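PDB 6N2C: tapirin from Caldicellulosiruptor hydrothermalis, which probably binds cellulose through its C-terminal beta-helix domain, which also carries a zinc ion, and so attaches the thermophilic bacterium to plant biomass. Local coordinates for residues Val524-Ile536 against Asn544-Pro556. Sequence-based numbering, arbitrary orientation.
Sequences VPPDQNHLDGVLI and NGGNLNIEYVRMP. With ZN (zinc ion), chain C.
H530 and D532 of one strand and E551 of its neighbour hold a zinc ion between them on the outer face of the sheet. The metal lies 1.9 Å from H530 NE2 and 2.0 Å from both D532 OD1 and E551 OE1. With CG anti to the backbone N (chi1 180°), the H530 imidazole is carried out to the metal, and E551 OE1 lies at the ring's edge, in its plane, as a fellow ligand of the zinc. The glutamate chain bends at chi2 (80°) to carry OE1 across toward strand 530-532; the two carboxylates are turned 74° to each other. Zinc thus ties strand 530-532 to 548-552, which run parallel in successive coils of a right-handed beta-helix. The hydrogen bonds from L531 N to N549 O (2.9 Å) and from E551 N to L531 O (2.8 Å) carry the regular register as far as G533, where the chain turns a corner. On the buried face, L548 CD1 presses on the backbone of N529, 3.3 Å from its C; F500 of helix 494-500 packs on L531. Past the corner, V534 CG2 touches V553 O (3.3 Å), and Y552 CE1 and M555 CG each lie 4.0 Å from it. At the head of strand 548-552, on the solvent side, a water joins N529 O to N549 ND2. Packing is looser at the turn of P525 to Q528, where P526 lies over N544 and G545; N544 N hydrogen-bonds directly to V524 O, which another water links with G545 N.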
# COMPACT_ATOMS: atom_id res chain seq x y z
N VAL A 524 24.46 -3.49 6.52
CA VAL A 524 25.00 -2.16 6.59
C VAL A 524 25.49 -1.87 8.01
O VAL A 524 24.76 -2.05 9.00
CB VAL A 524 24.00 -1.12 6.21
CG1 VAL A 524 24.65 0.27 6.17
CG2 VAL A 524 23.43 -1.42 4.82
N PRO A 525 26.77 -1.48 8.15
CA PRO A 525 27.29 -1.28 9.51
C PRO A 525 26.54 -0.26 10.29
O PRO A 525 26.07 0.74 9.73
CB PRO A 525 28.72 -0.79 9.28
CG PRO A 525 29.10 -1.37 8.02
CD PRO A 525 27.85 -1.47 7.16
N PRO A 526 26.46 -0.45 11.63
CA PRO A 526 25.74 0.56 12.44
C PRO A 526 26.31 1.95 12.56
O PRO A 526 25.58 2.86 12.94
CB PRO A 526 25.72 -0.07 13.83
CG PRO A 526 26.90 -0.93 13.86
CD PRO A 526 27.10 -1.49 12.47
N ASP A 527 27.57 2.15 12.21
CA ASP A 527 28.10 3.52 12.30
C ASP A 527 27.78 4.39 11.08
O ASP A 527 28.01 5.60 11.11
CB ASP A 527 29.62 3.51 12.57
CG ASP A 527 30.43 2.79 11.50
OD1 ASP A 527 29.94 1.96 10.66
OD2 ASP A 527 31.66 3.04 11.48
N GLN A 528 27.25 3.79 10.00
CA GLN A 528 26.82 4.64 8.83
C GLN A 528 25.65 5.53 9.15
O GLN A 528 24.64 5.08 9.77
CB GLN A 528 26.46 3.70 7.64
CG GLN A 528 27.64 2.87 7.13
CD GLN A 528 28.66 3.73 6.43
OE1 GLN A 528 28.26 4.58 5.62
NE2 GLN A 528 29.98 3.60 6.79
N ASN A 529 25.75 6.82 8.80
CA ASN A 529 24.67 7.73 8.97
C ASN A 529 24.20 8.45 7.71
O ASN A 529 23.17 9.11 7.74
CB ASN A 529 25.01 8.72 10.05
CG ASN A 529 26.15 9.65 9.66
OD1 ASN A 529 26.59 9.72 8.52
ND2 ASN A 529 26.66 10.35 10.64
N HIS A 530 24.95 8.35 6.61
CA HIS A 530 24.54 9.02 5.39
C HIS A 530 25.07 8.19 4.23
O HIS A 530 26.27 8.03 4.07
CB HIS A 530 25.14 10.44 5.33
CG HIS A 530 24.77 11.22 4.08
ND1 HIS A 530 25.54 12.24 3.58
CD2 HIS A 530 23.72 11.10 3.23
CE1 HIS A 530 24.99 12.70 2.46
NE2 HIS A 530 23.87 12.03 2.24
N LEU A 531 24.15 7.69 3.42
CA LEU A 531 24.52 6.92 2.23
C LEU A 531 23.79 7.43 1.00
O LEU A 531 22.53 7.39 0.94
CB LEU A 531 24.20 5.43 2.43
CG LEU A 531 25.14 4.62 3.30
CD1 LEU A 531 24.47 3.32 3.76
CD2 LEU A 531 26.40 4.30 2.50
N ASP A 532 24.56 7.80 -0.04
CA ASP A 532 24.03 8.20 -1.33
C ASP A 532 24.48 7.14 -2.31
O ASP A 532 25.68 6.86 -2.39
CB ASP A 532 24.67 9.51 -1.79
CG ASP A 532 24.16 10.72 -1.03
OD1 ASP A 532 23.04 10.62 -0.54
OD2 ASP A 532 24.82 11.71 -1.05
N GLY A 533 23.53 6.58 -3.03
CA GLY A 533 23.87 5.56 -3.98
C GLY A 533 22.79 4.53 -4.11
O GLY A 533 21.59 4.89 -4.21
N VAL A 534 23.22 3.26 -4.30
CA VAL A 534 22.28 2.20 -4.63
C VAL A 534 22.80 0.96 -3.85
O VAL A 534 24.02 0.69 -3.80
CB VAL A 534 22.24 1.94 -6.17
CG1 VAL A 534 21.66 0.68 -6.56
CG2 VAL A 534 21.74 3.11 -6.99
N LEU A 535 21.87 0.16 -3.32
CA LEU A 535 22.18 -1.13 -2.68
C LEU A 535 21.27 -2.19 -3.26
O LEU A 535 20.02 -2.07 -3.14
CB LEU A 535 22.02 -1.05 -1.17
CG LEU A 535 22.82 -0.02 -0.41
CD1 LEU A 535 22.34 0.06 1.07
CD2 LEU A 535 24.31 -0.16 -0.51
N ILE A 536 21.89 -3.20 -3.92
CA ILE A 536 21.18 -4.23 -4.74
C ILE A 536 21.77 -5.53 -4.27
O ILE A 536 22.99 -5.77 -4.44
CB ILE A 536 21.36 -4.03 -6.23
CG1 ILE A 536 20.67 -2.69 -6.61
CG2 ILE A 536 20.76 -5.20 -7.00
CD1 ILE A 536 20.85 -2.28 -8.03
N ASN A 544 22.07 -2.59 10.21
CA ASN A 544 22.49 -3.04 11.57
C ASN A 544 22.46 -1.89 12.56
O ASN A 544 22.59 -2.11 13.77
CB ASN A 544 23.81 -3.78 11.52
CG ASN A 544 23.67 -5.22 10.93
OD1 ASN A 544 24.61 -5.79 10.32
ND2 ASN A 544 22.55 -5.84 11.20
N GLY A 545 22.24 -0.69 12.03
CA GLY A 545 22.08 0.53 12.77
C GLY A 545 20.93 1.37 12.30
O GLY A 545 20.39 1.18 11.20
N GLY A 546 20.52 2.31 13.17
CA GLY A 546 19.55 3.34 12.74
C GLY A 546 20.19 4.70 12.55
O GLY A 546 21.40 4.79 12.44
N ASN A 547 19.37 5.74 12.62
CA ASN A 547 19.81 7.15 12.53
C ASN A 547 20.64 7.40 11.22
O ASN A 547 21.79 7.86 11.23
CB ASN A 547 20.60 7.53 13.75
CG ASN A 547 19.77 7.30 15.05
OD1 ASN A 547 20.16 6.50 15.91
ND2 ASN A 547 18.63 7.92 15.13
N LEU A 548 20.02 7.02 10.14
CA LEU A 548 20.71 6.96 8.83
C LEU A 548 19.80 7.59 7.79
O LEU A 548 18.57 7.28 7.72
CB LEU A 548 21.03 5.49 8.55
CG LEU A 548 21.29 5.12 7.05
CD1 LEU A 548 22.62 5.72 6.65
CD2 LEU A 548 21.43 3.62 6.93
N ASN A 549 20.37 8.48 6.92
CA ASN A 549 19.66 9.04 5.80
C ASN A 549 20.27 8.32 4.53
O ASN A 549 21.48 8.31 4.36
CB ASN A 549 19.96 10.50 5.65
CG ASN A 549 19.36 11.32 6.73
OD1 ASN A 549 18.13 11.30 6.95
ND2 ASN A 549 20.23 12.07 7.46
N ILE A 550 19.36 7.77 3.71
CA ILE A 550 19.65 7.04 2.47
C ILE A 550 19.06 7.86 1.38
O ILE A 550 17.87 8.20 1.38
CB ILE A 550 19.06 5.58 2.46
CG1 ILE A 550 19.68 4.79 3.60
CG2 ILE A 550 19.39 4.87 1.12
CD1 ILE A 550 18.98 3.54 3.94
N GLU A 551 19.87 8.21 0.37
CA GLU A 551 19.33 8.87 -0.80
C GLU A 551 19.84 8.15 -2.09
O GLU A 551 21.01 7.88 -2.21
CB GLU A 551 19.82 10.31 -0.88
CG GLU A 551 19.22 11.33 0.13
CD GLU A 551 19.84 11.27 1.53
OE1 GLU A 551 21.08 11.36 1.62
OE2 GLU A 551 19.12 11.09 2.55
N TYR A 552 18.90 7.87 -2.95
CA TYR A 552 19.21 7.29 -4.26
C TYR A 552 20.06 8.31 -5.07
O TYR A 552 19.65 9.53 -5.22
CB TYR A 552 17.94 7.04 -5.01
CG TYR A 552 18.06 6.76 -6.52
CD1 TYR A 552 18.57 5.56 -6.96
CD2 TYR A 552 17.79 7.75 -7.49
CE1 TYR A 552 18.68 5.31 -8.31
CE2 TYR A 552 17.92 7.48 -8.85
CZ TYR A 552 18.28 6.22 -9.25
OH TYR A 552 18.47 5.96 -10.59
N VAL A 553 21.08 7.79 -5.69
CA VAL A 553 21.76 8.46 -6.75
C VAL A 553 21.92 7.42 -7.88
O VAL A 553 22.35 6.30 -7.60
CB VAL A 553 23.16 8.93 -6.31
CG1 VAL A 553 24.08 9.41 -7.49
CG2 VAL A 553 23.05 9.99 -5.24
N ARG A 554 21.61 7.80 -9.11
CA ARG A 554 21.89 6.92 -10.27
C ARG A 554 23.30 6.35 -10.28
O ARG A 554 24.31 7.07 -10.05
CB ARG A 554 21.52 7.66 -11.56
CG ARG A 554 21.55 6.84 -12.82
CD ARG A 554 20.97 7.67 -14.00
NE ARG A 554 20.81 6.85 -15.19
CZ ARG A 554 21.71 6.65 -16.16
NH1 ARG A 554 22.94 7.23 -16.19
NH2 ARG A 554 21.36 5.83 -17.14
N MET A 555 23.42 5.06 -10.58
CA MET A 555 24.71 4.47 -10.72
C MET A 555 25.58 5.22 -11.76
O MET A 555 25.02 5.62 -12.82
CB MET A 555 24.59 2.97 -11.16
CG MET A 555 24.14 2.04 -9.99
SD MET A 555 24.12 0.29 -10.55
CE MET A 555 22.70 0.20 -11.48
N PRO A 556 26.88 5.23 -11.54
CA PRO A 556 27.73 5.92 -12.52
C PRO A 556 27.64 5.12 -13.88
O PRO A 556 27.51 3.87 -13.90
CB PRO A 556 29.11 5.81 -11.93
CG PRO A 556 28.87 5.63 -10.44
CD PRO A 556 27.65 4.83 -10.35
ZN ZN C . 22.67 12.11 0.73
O HOH W 1 22.95 0.47 9.34
O HOH W 2 23.59 3.51 14.17
O HOH W 3 23.17 2.94 10.51
O HOH W 4 22.93 11.96 7.86
O HOH W 5 21.29 10.75 9.71